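Local coordinates for putative p22 protein (Leishmania major, PDB 1YQF) that is of unknown function but belongs to the MAM33 family, is homologous to human p32, and probably assembles as a ring-shaped trimer, at the interface of chains A and B. Sequence-based numbering; all coordinates share one arbitrary frame. Chains: chain A/B, hypothetical protein Lmaj011689.

Contact 1: the interface of chains A and B. Residues chain A 197-198, 200-201; chain B 102, 104-105, 124.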
ATOM      1  N   THR A 197      20.758  -5.661  19.790  1.00 31.99           N
ATOM      2  CA  THR A 197      20.508  -4.241  19.569  1.00 32.26           C
ATOM      3  C   THR A 197      19.601  -3.648  20.642  1.00 32.74           C
ATOM      4  O   THR A 197      19.813  -2.520  21.076  1.00 32.45           O
ATOM      5  CB  THR A 197      19.889  -4.027  18.182  1.00 32.32           C
ATOM      6  OG1 THR A 197      20.810  -4.466  17.174  1.00 31.79           O
ATOM      7  CG2 THR A 197      19.677  -2.539  17.885  1.00 32.48           C
ATOM      8  N   MET A 198      18.589  -4.404  21.060  1.00 33.11           N
ATOM      9  CA  MET A 198      17.705  -3.954  22.127  1.00 33.50           C
ATOM     10  C   MET A 198      18.459  -3.935  23.451  1.00 33.69           C
ATOM     11  O   MET A 198      18.213  -3.081  24.300  1.00 33.29           O
ATOM     12  CB  MET A 198      16.483  -4.859  22.254  1.00 33.77           C
ATOM     13  CG  MET A 198      15.567  -4.443  23.392  1.00 35.25           C
ATOM     14  SD  MET A 198      14.118  -5.449  23.514  1.00 39.06           S
ATOM     15  CE  MET A 198      13.030  -4.576  22.407  1.00 39.03           C
ATOM     16  N   LYS A 200      21.690  -3.370  23.797  1.00 36.41           N
ATOM     17  CA  LYS A 200      22.482  -2.146  23.688  1.00 37.36           C
ATOM     18  C   LYS A 200      21.644  -0.949  24.112  1.00 37.60           C
ATOM     19  O   LYS A 200      22.106  -0.067  24.836  1.00 37.60           O
ATOM     20  CB  LYS A 200      22.939  -1.959  22.239  1.00 37.75           C
ATOM     21  CG  LYS A 200      23.689  -0.664  21.944  1.00 38.97           C
ATOM     22  CD  LYS A 200      24.133  -0.642  20.487  1.00 40.78           C
ATOM     23  CE  LYS A 200      24.834   0.653  20.117  1.00 41.82           C
ATOM     24  NZ  LYS A 200      25.083   0.744  18.649  1.00 42.54           N
ATOM     25  N   PHE A 201      20.400  -0.942  23.643  1.00 38.01           N
ATOM     26  CA  PHE A 201      19.443   0.117  23.944  1.00 38.16           C
ATOM     27  C   PHE A 201      19.153   0.232  25.435  1.00 38.76           C
ATOM     28  O   PHE A 201      18.988   1.334  25.958  1.00 38.80           O
ATOM     29  CB  PHE A 201      18.133  -0.138  23.197  1.00 38.07           C
ATOM     30  CG  PHE A 201      17.579   1.074  22.543  1.00 36.97           C
ATOM     31  CD1 PHE A 201      18.090   1.505  21.331  1.00 35.36           C
ATOM     32  CD2 PHE A 201      16.558   1.797  23.140  1.00 36.65           C
ATOM     33  CE1 PHE A 201      17.587   2.630  20.720  1.00 35.64           C
ATOM     34  CE2 PHE A 201      16.049   2.927  22.526  1.00 36.91           C
ATOM     35  CZ  PHE A 201      16.569   3.341  21.315  1.00 35.51           C
TER
ATOM     36  N   ASN B 102      23.371   8.665  20.481  1.00 61.30           N
ATOM     37  CA  ASN B 102      24.108   8.029  19.389  1.00 61.30           C
ATOM     38  C   ASN B 102      23.371   8.146  18.050  1.00 59.74           C
ATOM     39  O   ASN B 102      23.992   8.344  17.003  1.00 59.77           O
ATOM     40  CB  ASN B 102      24.357   6.550  19.742  1.00 62.06           C
ATOM     41  CG  ASN B 102      24.931   5.737  18.579  1.00 64.10           C
ATOM     42  OD1 ASN B 102      24.731   4.521  18.511  1.00 65.89           O
ATOM     43  ND2 ASN B 102      25.659   6.401  17.673  1.00 66.31           N
ATOM     44  N   GLN B 104      20.699   5.763  17.603  1.00 51.83           N
ATOM     45  CA  GLN B 104      19.909   4.546  17.772  1.00 49.89           C
ATOM     46  C   GLN B 104      18.451   4.870  18.066  1.00 47.25           C
ATOM     47  O   GLN B 104      18.151   5.566  19.031  1.00 46.62           O
ATOM     48  CB  GLN B 104      20.475   3.706  18.924  1.00 50.32           C
ATOM     49  CG  GLN B 104      21.859   3.126  18.680  1.00 51.83           C
ATOM     50  CD  GLN B 104      21.879   2.128  17.534  1.00 53.36           C
ATOM     51  OE1 GLN B 104      22.046   2.517  16.375  1.00 54.25           O
ATOM     52  NE2 GLN B 104      21.705   0.845  17.853  1.00 54.06           N
ATOM     53  N   THR B 105      17.554   4.355  17.233  1.00 44.39           N
ATOM     54  CA  THR B 105      16.129   4.627  17.358  1.00 42.08           C
ATOM     55  C   THR B 105      15.339   3.330  17.421  1.00 40.99           C
ATOM     56  O   THR B 105      15.446   2.493  16.531  1.00 40.69           O
ATOM     57  CB  THR B 105      15.642   5.467  16.165  1.00 41.55           C
ATOM     58  OG1 THR B 105      16.329   6.725  16.148  1.00 40.96           O
ATOM     59  CG2 THR B 105      14.165   5.842  16.320  1.00 39.83           C
ATOM     60  N   PHE B 124      14.199  -1.463  14.865  1.00 35.19           N
ATOM     61  CA  PHE B 124      15.318  -0.560  15.121  1.00 35.89           C
ATOM     62  C   PHE B 124      15.898   0.043  13.851  1.00 38.08           C
ATOM     63  O   PHE B 124      15.769  -0.511  12.760  1.00 38.61           O
ATOM     64  CB  PHE B 124      16.433  -1.293  15.867  1.00 34.98           C
ATOM     65  CG  PHE B 124      16.100  -1.610  17.295  1.00 31.85           C
ATOM     66  CD1 PHE B 124      16.194  -0.633  18.279  1.00 28.94           C
ATOM     67  CD2 PHE B 124      15.698  -2.888  17.658  1.00 29.29           C
ATOM     68  CE1 PHE B 124      15.891  -0.928  19.596  1.00 28.16           C
ATOM     69  CE2 PHE B 124      15.395  -3.189  18.973  1.00 28.53           C
ATOM     70  CZ  PHE B 124      15.489  -2.212  19.943  1.00 28.46           C
TER
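B:Phe124 presses its ring against the last turns of a chain A helix and meets A:Thr197, A:Met198 and A:Phe201 there. A:Thr197 lays its methyl CG2 over one face of the ring, 3.7 Å from B:Phe124 CG and offset toward the rim. The CZ end of the ring lies obliquely beneath the helix backbone, CZ 3.6 Å from A:Met198 CA, with A:Met198 CB also close by. Farther along the same side, the rim atom B:Phe124 CE1 points at a face of A:Phe201, 3.7 Å from its CD1; the two rings meet edge-to-face, their planes 55° apart. A:Phe201 in turn pushes its own far edge toward B:Gln104, where CE1 lies 3.6 Å from the side-chain CB and 3.4 Å from the backbone O. The outer rim of the patch is polar but loosely joined. A:Lys200 runs out as an extended chain across the bent B:Gln104, its side-chain amine NZ 3.5 Å from the amide NE2, and B:Asn102 OD1 stands 3.8 Å from the same NZ; no hydrogen bond spans the patch. A:Thr197 has CG2 anti to the backbone N (chi1 -62° for OG1), which leaves the hydroxyl OG1 beside the backbone N and the methyl facing the ring. In the fold, chain A gives the C-terminal end of helix 173-202, while chain B gives strand 117-125, the start of strand 105-112 and the loop just before it, so the helix end rests on the sheet of its neighbour.

Contact 2: the interface of chains A and B. Residues chain A 187, 190-191, 194; chain B 146, 148-149, 154.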
ATOM      1  N   GLU A 187      15.477 -15.582   9.599  1.00 32.26           N
ATOM      2  CA  GLU A 187      14.634 -14.966  10.621  1.00 33.27           C
ATOM      3  C   GLU A 187      15.256 -15.140  12.003  1.00 31.88           C
ATOM      4  O   GLU A 187      15.190 -14.244  12.833  1.00 31.13           O
ATOM      5  CB  GLU A 187      13.227 -15.569  10.598  1.00 34.48           C
ATOM      6  CG  GLU A 187      12.331 -15.155  11.761  1.00 39.72           C
ATOM      7  CD  GLU A 187      12.102 -13.653  11.824  1.00 45.17           C
ATOM      8  OE1 GLU A 187      11.782 -13.057  10.766  1.00 48.69           O
ATOM      9  OE2 GLU A 187      12.232 -13.071  12.928  1.00 47.03           O
ATOM     10  N   ASP A 190      18.257 -12.651  12.275  1.00 29.10           N
ATOM     11  CA  ASP A 190      17.830 -11.276  12.503  1.00 28.56           C
ATOM     12  C   ASP A 190      17.304 -11.082  13.919  1.00 27.59           C
ATOM     13  O   ASP A 190      17.532 -10.040  14.524  1.00 26.82           O
ATOM     14  CB  ASP A 190      16.766 -10.858  11.483  1.00 28.94           C
ATOM     15  CG  ASP A 190      17.356 -10.544  10.124  1.00 30.38           C
ATOM     16  OD1 ASP A 190      18.459  -9.959  10.070  1.00 33.47           O
ATOM     17  OD2 ASP A 190      16.791 -10.853   9.054  1.00 32.48           O
ATOM     18  N   TYR A 191      16.606 -12.088  14.441  1.00 26.66           N
ATOM     19  CA  TYR A 191      16.092 -12.037  15.806  1.00 26.23           C
ATOM     20  C   TYR A 191      17.258 -11.909  16.782  1.00 26.43           C
ATOM     21  O   TYR A 191      17.213 -11.106  17.707  1.00 26.33           O
ATOM     22  CB  TYR A 191      15.253 -13.285  16.121  1.00 26.00           C
ATOM     23  CG  TYR A 191      14.806 -13.396  17.563  1.00 25.83           C
ATOM     24  CD1 TYR A 191      14.210 -12.323  18.210  1.00 26.72           C
ATOM     25  CD2 TYR A 191      14.994 -14.573  18.282  1.00 26.61           C
ATOM     26  CE1 TYR A 191      13.800 -12.418  19.533  1.00 27.46           C
ATOM     27  CE2 TYR A 191      14.595 -14.678  19.605  1.00 27.55           C
ATOM     28  CZ  TYR A 191      13.994 -13.597  20.228  1.00 28.16           C
ATOM     29  OH  TYR A 191      13.592 -13.692  21.544  1.00 28.01           O
ATOM     30  N   TRP A 194      18.602  -8.548  16.633  1.00 24.18           N
ATOM     31  CA  TRP A 194      17.580  -7.709  17.248  1.00 24.23           C
ATOM     32  C   TRP A 194      17.705  -7.714  18.776  1.00 24.27           C
ATOM     33  O   TRP A 194      17.536  -6.682  19.420  1.00 23.74           O
ATOM     34  CB  TRP A 194      16.203  -8.211  16.800  1.00 24.26           C
ATOM     35  CG  TRP A 194      15.013  -7.438  17.269  1.00 23.91           C
ATOM     36  CD1 TRP A 194      14.419  -6.385  16.634  1.00 24.48           C
ATOM     37  CD2 TRP A 194      14.224  -7.696  18.437  1.00 23.42           C
ATOM     38  NE1 TRP A 194      13.325  -5.956  17.348  1.00 25.58           N
ATOM     39  CE2 TRP A 194      13.183  -6.744  18.460  1.00 24.65           C
ATOM     40  CE3 TRP A 194      14.298  -8.628  19.478  1.00 24.14           C
ATOM     41  CZ2 TRP A 194      12.229  -6.700  19.476  1.00 24.39           C
ATOM     42  CZ3 TRP A 194      13.344  -8.585  20.489  1.00 24.13           C
ATOM     43  CH2 TRP A 194      12.326  -7.624  20.480  1.00 24.16           C
TER
ATOM     44  N   TYR B 146      14.518  -5.491   8.212  1.00 33.00           N
ATOM     45  CA  TYR B 146      13.941  -6.395   9.199  1.00 32.53           C
ATOM     46  C   TYR B 146      12.936  -5.628  10.038  1.00 32.58           C
ATOM     47  O   TYR B 146      13.294  -4.638  10.663  1.00 32.51           O
ATOM     48  CB  TYR B 146      15.035  -6.947  10.110  1.00 32.21           C
ATOM     49  CG  TYR B 146      14.543  -7.921  11.160  1.00 31.54           C
ATOM     50  CD1 TYR B 146      13.767  -9.024  10.811  1.00 30.47           C
ATOM     51  CD2 TYR B 146      14.873  -7.752  12.501  1.00 30.11           C
ATOM     52  CE1 TYR B 146      13.326  -9.926  11.771  1.00 30.42           C
ATOM     53  CE2 TYR B 146      14.438  -8.649  13.466  1.00 30.07           C
ATOM     54  CZ  TYR B 146      13.668  -9.730  13.100  1.00 30.39           C
ATOM     55  OH  TYR B 146      13.244 -10.619  14.066  1.00 30.37           O
ATOM     56  N   GLY B 148      11.278  -6.816  12.621  1.00 32.84           N
ATOM     57  CA  GLY B 148      11.248  -7.306  13.989  1.00 33.31           C
ATOM     58  C   GLY B 148      10.527  -8.632  14.120  1.00 33.94           C
ATOM     59  O   GLY B 148       9.790  -9.036  13.219  1.00 33.77           O
ATOM     60  N   PRO B 149      10.701  -9.307  15.255  1.00 35.24           N
ATOM     61  CA  PRO B 149      10.061 -10.606  15.466  1.00 36.98           C
ATOM     62  C   PRO B 149       8.576 -10.395  15.701  1.00 39.25           C
ATOM     63  O   PRO B 149       8.137  -9.247  15.775  1.00 39.17           O
ATOM     64  CB  PRO B 149      10.744 -11.122  16.732  1.00 36.82           C
ATOM     65  CG  PRO B 149      11.060  -9.882  17.492  1.00 35.59           C
ATOM     66  CD  PRO B 149      11.450  -8.869  16.448  1.00 34.67           C
ATOM     67  N   LEU B 154       7.129 -13.686  21.511  1.00 55.28           N
ATOM     68  CA  LEU B 154       8.235 -13.341  22.408  1.00 54.97           C
ATOM     69  C   LEU B 154       8.072 -13.928  23.816  1.00 55.36           C
ATOM     70  O   LEU B 154       6.958 -14.063  24.324  1.00 55.35           O
ATOM     71  CB  LEU B 154       8.398 -11.814  22.503  1.00 54.66           C
ATOM     72  CG  LEU B 154       9.506 -11.148  21.678  1.00 53.64           C
ATOM     73  CD1 LEU B 154       9.615 -11.706  20.266  1.00 53.16           C
ATOM     74  CD2 LEU B 154       9.274  -9.642  21.631  1.00 52.87           C
TER
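Helix 173-202 of chain A meets a loop of chain B, the stretch from B:Tyr146 to B:Pro149, with B:Leu154 adding a contact from just ahead of helix 156-168. B:Tyr146 lies against the helix with one ring face under A:Asp190, whose CB sits over the ring centre, 3.4 Å from the centroid. The backbone N of B:Gly148 covers the opposite face, so the phenol is sandwiched between the partner helix and its own loop. The phenolic OH of B:Tyr146 donates a hydrogen bond to the carboxylate OE2 of A:Glu187, 2.9 Å away. That oxygen is approached on its syn side, 24° out of the carboxylate plane. A bend at chi2 (60°) of A:Glu187 brings the carboxylate to the CE1 edge of the phenol, OE1 in the ring plane. One turn on from A:Asp190, A:Trp194 offers an indole face to B:Pro149. CD of the proline lies over the five-membered ring, 3.5 Å from its centroid, and CG over the six-membered ring at 3.7 Å, two CH-pi contacts that let the pyrrolidine span the indole. B:Leu154 CD2 meets the indole tip to tip, 3.8 Å from A:Trp194 CH2, and A:Tyr191 CD1 brushes B:Pro149 CB at 4.0 Å. In the fold, the site runs from the middle of the chain A helix toward its C-terminal end, packed by the chain B connection between helices 136-144 and 156-168, which includes the 3-10 turn 151-153.

Contact 3: the interface of chains A and B. Residues chain A 24, 27, 198, 201; chain B 106, 158, 161-162, 165, 169.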
ATOM      1  N   ASP A  24      14.859  -0.253  32.831  1.00 61.17           N
ATOM      2  CA  ASP A  24      15.750  -0.479  31.687  1.00 59.97           C
ATOM      3  C   ASP A  24      16.963  -1.364  32.024  1.00 57.69           C
ATOM      4  O   ASP A  24      17.719  -1.749  31.133  1.00 57.78           O
ATOM      5  CB  ASP A  24      16.202   0.854  31.064  1.00 60.47           C
ATOM      6  CG  ASP A  24      17.100   1.667  31.985  1.00 61.99           C
ATOM      7  OD1 ASP A  24      16.716   1.908  33.151  1.00 64.44           O
ATOM      8  OD2 ASP A  24      18.199   2.126  31.616  1.00 63.63           O
ATOM      9  N   LEU A  27      15.329  -4.976  31.628  1.00 40.51           N
ATOM     10  CA  LEU A  27      15.227  -5.267  30.202  1.00 38.60           C
ATOM     11  C   LEU A  27      16.574  -5.791  29.713  1.00 38.05           C
ATOM     12  O   LEU A  27      16.625  -6.767  28.975  1.00 37.69           O
ATOM     13  CB  LEU A  27      14.807  -4.024  29.403  1.00 37.82           C
ATOM     14  CG  LEU A  27      14.650  -4.214  27.883  1.00 36.33           C
ATOM     15  CD1 LEU A  27      13.551  -5.211  27.551  1.00 35.41           C
ATOM     16  CD2 LEU A  27      14.375  -2.888  27.188  1.00 35.36           C
ATOM     17  N   MET A 198      18.589  -4.404  21.060  1.00 33.11           N
ATOM     18  CA  MET A 198      17.705  -3.954  22.127  1.00 33.50           C
ATOM     19  C   MET A 198      18.459  -3.935  23.451  1.00 33.69           C
ATOM     20  O   MET A 198      18.213  -3.081  24.300  1.00 33.29           O
ATOM     21  CB  MET A 198      16.483  -4.859  22.254  1.00 33.77           C
ATOM     22  CG  MET A 198      15.567  -4.443  23.392  1.00 35.25           C
ATOM     23  SD  MET A 198      14.118  -5.449  23.514  1.00 39.06           S
ATOM     24  CE  MET A 198      13.030  -4.576  22.407  1.00 39.03           C
ATOM     25  N   PHE A 201      20.400  -0.942  23.643  1.00 38.01           N
ATOM     26  CA  PHE A 201      19.443   0.117  23.944  1.00 38.16           C
ATOM     27  C   PHE A 201      19.153   0.232  25.435  1.00 38.76           C
ATOM     28  O   PHE A 201      18.988   1.334  25.958  1.00 38.80           O
ATOM     29  CB  PHE A 201      18.133  -0.138  23.197  1.00 38.07           C
ATOM     30  CG  PHE A 201      17.579   1.074  22.543  1.00 36.97           C
ATOM     31  CD1 PHE A 201      18.090   1.505  21.331  1.00 35.36           C
ATOM     32  CD2 PHE A 201      16.558   1.797  23.140  1.00 36.65           C
ATOM     33  CE1 PHE A 201      17.587   2.630  20.720  1.00 35.64           C
ATOM     34  CE2 PHE A 201      16.049   2.927  22.526  1.00 36.91           C
ATOM     35  CZ  PHE A 201      16.569   3.341  21.315  1.00 35.51           C
TER
ATOM     36  N   MET B 106      14.544   3.178  18.477  1.00 39.65           N
ATOM     37  CA  MET B 106      13.579   2.091  18.572  1.00 38.82           C
ATOM     38  C   MET B 106      12.242   2.607  18.066  1.00 37.56           C
ATOM     39  O   MET B 106      11.885   3.749  18.322  1.00 37.35           O
ATOM     40  CB  MET B 106      13.435   1.636  20.021  1.00 39.24           C
ATOM     41  CG  MET B 106      12.490   0.458  20.208  1.00 40.74           C
ATOM     42  SD  MET B 106      12.062   0.172  21.928  1.00 44.16           S
ATOM     43  CE  MET B 106      13.544  -0.611  22.517  1.00 43.64           C
ATOM     44  N   LEU B 158      10.494 -11.073  28.802  1.00 46.88           N
ATOM     45  CA  LEU B 158      11.039  -9.983  27.994  1.00 45.23           C
ATOM     46  C   LEU B 158       9.940  -9.020  27.557  1.00 44.00           C
ATOM     47  O   LEU B 158      10.165  -7.815  27.495  1.00 43.78           O
ATOM     48  CB  LEU B 158      11.768 -10.530  26.761  1.00 45.06           C
ATOM     49  CG  LEU B 158      12.338  -9.505  25.767  1.00 44.93           C
ATOM     50  CD1 LEU B 158      13.453  -8.683  26.395  1.00 44.58           C
ATOM     51  CD2 LEU B 158      12.839 -10.199  24.511  1.00 45.22           C
ATOM     52  N   CYS B 161       9.134  -6.743  30.458  1.00 39.62           N
ATOM     53  CA  CYS B 161      10.198  -5.746  30.605  1.00 39.01           C
ATOM     54  C   CYS B 161      10.160  -4.618  29.570  1.00 38.94           C
ATOM     55  O   CYS B 161      10.549  -3.492  29.881  1.00 39.19           O
ATOM     56  CB  CYS B 161      11.570  -6.418  30.573  1.00 38.84           C
ATOM     57  SG  CYS B 161      11.936  -7.397  32.042  1.00 37.72           S
ATOM     58  N   VAL B 162       9.707  -4.911  28.352  1.00 38.53           N
ATOM     59  CA  VAL B 162       9.596  -3.885  27.315  1.00 38.38           C
ATOM     60  C   VAL B 162       8.411  -2.964  27.593  1.00 39.17           C
ATOM     61  O   VAL B 162       8.501  -1.758  27.374  1.00 38.77           O
ATOM     62  CB  VAL B 162       9.452  -4.491  25.906  1.00 37.87           C
ATOM     63  CG1 VAL B 162       9.005  -3.433  24.901  1.00 37.14           C
ATOM     64  CG2 VAL B 162      10.766  -5.098  25.457  1.00 37.95           C
ATOM     65  N   TYR B 165       9.392  -0.797  30.368  1.00 42.13           N
ATOM     66  CA  TYR B 165      10.308   0.156  29.748  1.00 42.70           C
ATOM     67  C   TYR B 165       9.548   1.309  29.079  1.00 43.19           C
ATOM     68  O   TYR B 165       9.960   2.463  29.177  1.00 43.32           O
ATOM     69  CB  TYR B 165      11.214  -0.563  28.738  1.00 42.72           C
ATOM     70  CG  TYR B 165      12.170   0.348  28.004  1.00 43.30           C
ATOM     71  CD1 TYR B 165      11.780   1.007  26.844  1.00 43.70           C
ATOM     72  CD2 TYR B 165      13.468   0.544  28.464  1.00 44.25           C
ATOM     73  CE1 TYR B 165      12.649   1.842  26.169  1.00 44.47           C
ATOM     74  CE2 TYR B 165      14.350   1.381  27.792  1.00 44.50           C
ATOM     75  CZ  TYR B 165      13.932   2.027  26.645  1.00 44.81           C
ATOM     76  OH  TYR B 165      14.793   2.860  25.973  1.00 46.63           O
ATOM     77  N   ARG B 169       8.454   5.758  30.483  1.00 47.06           N
ATOM     78  CA  ARG B 169       8.652   6.966  29.682  1.00 46.28           C
ATOM     79  C   ARG B 169       7.359   7.736  29.366  1.00 45.74           C
ATOM     80  O   ARG B 169       7.376   8.676  28.569  1.00 45.41           O
ATOM     81  CB  ARG B 169       9.367   6.594  28.380  1.00 46.10           C
ATOM     82  CG  ARG B 169      10.851   6.373  28.562  1.00 45.77           C
ATOM     83  CD  ARG B 169      11.462   5.446  27.513  1.00 46.30           C
ATOM     84  NE  ARG B 169      12.892   5.233  27.730  1.00 46.43           N
ATOM     85  CZ  ARG B 169      13.425   4.530  28.731  1.00 45.78           C
ATOM     86  NH1 ARG B 169      12.659   3.943  29.643  1.00 45.03           N
ATOM     87  NH2 ARG B 169      14.742   4.404  28.821  1.00 46.05           N
TER
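A:Leu27 and B:Val162 make the tightest carbon contact of this patch, 3.5 Å between CD1 and CG2. Aliphatic contacts radiate from the two leucine branches. The CD1 methyl also meets B:Leu158 CD1 at 3.7 Å and B:Cys161 CB, while CD2 turns to the ring of B:Tyr165, 3.8 Å from its CD2. With CG anti to the backbone N (chi1 -179°), A:Leu27 directs both methyls at helix 156-168 of chain B. A:Met198 reaches the same helix through its terminal methyl: a bend at chi3 (-88°) carries CE to 3.8 Å from B:Val162 CG2 and near the B:Met106 CE methyl, the two methionine chains crossing at a slant. Aromatic contacts form a second group. A:Phe201 has its CZ 3.8 Å from B:Met106 CB, and A:Phe201 CD2 lies 3.5 Å from the phenolic OH of B:Tyr165, the two side chains crossing at about a right angle. No hydrogen bond joins the chains. Within chain B the guanidinium of B:Arg169 lies over one face of the B:Tyr165 ring, NH1 3.5 Å above its centre, and probably steadies it, with A:Leu27 CD2 on the opposite face and A:Asp24 CB off the CD2-CE2 side; the same NH1 gives a weak hydrogen bond to B:Tyr165 O. A:Asp24 OD2 stays 5.0 Å from B:Arg169 NH2. The patch fastens helix 23-39 and the end of helix 173-202 of chain A to chain B, and so probably helps hold the subunits together.

All three contacts draw on helix 173-202 of chain A, which lies across chain B. Contact 1 and contact 3 are neighbours, their C-alpha centres about 10 Å apart, and share A:Met198 and A:Phe201 near the helix end. Contact 2 lies farther back along the helix, about 14 Å from contact 1 and 15 Å from contact 3. Helix 23-39 of chain A enters at contact 3. Chain B answers with sheet, loop and helix 156-168, so different surfaces of the two copies meet, without an exact two-fold. Such head-to-tail pairing suits the three-copy deposited assembly and the ring-shaped trimer of the p32 family.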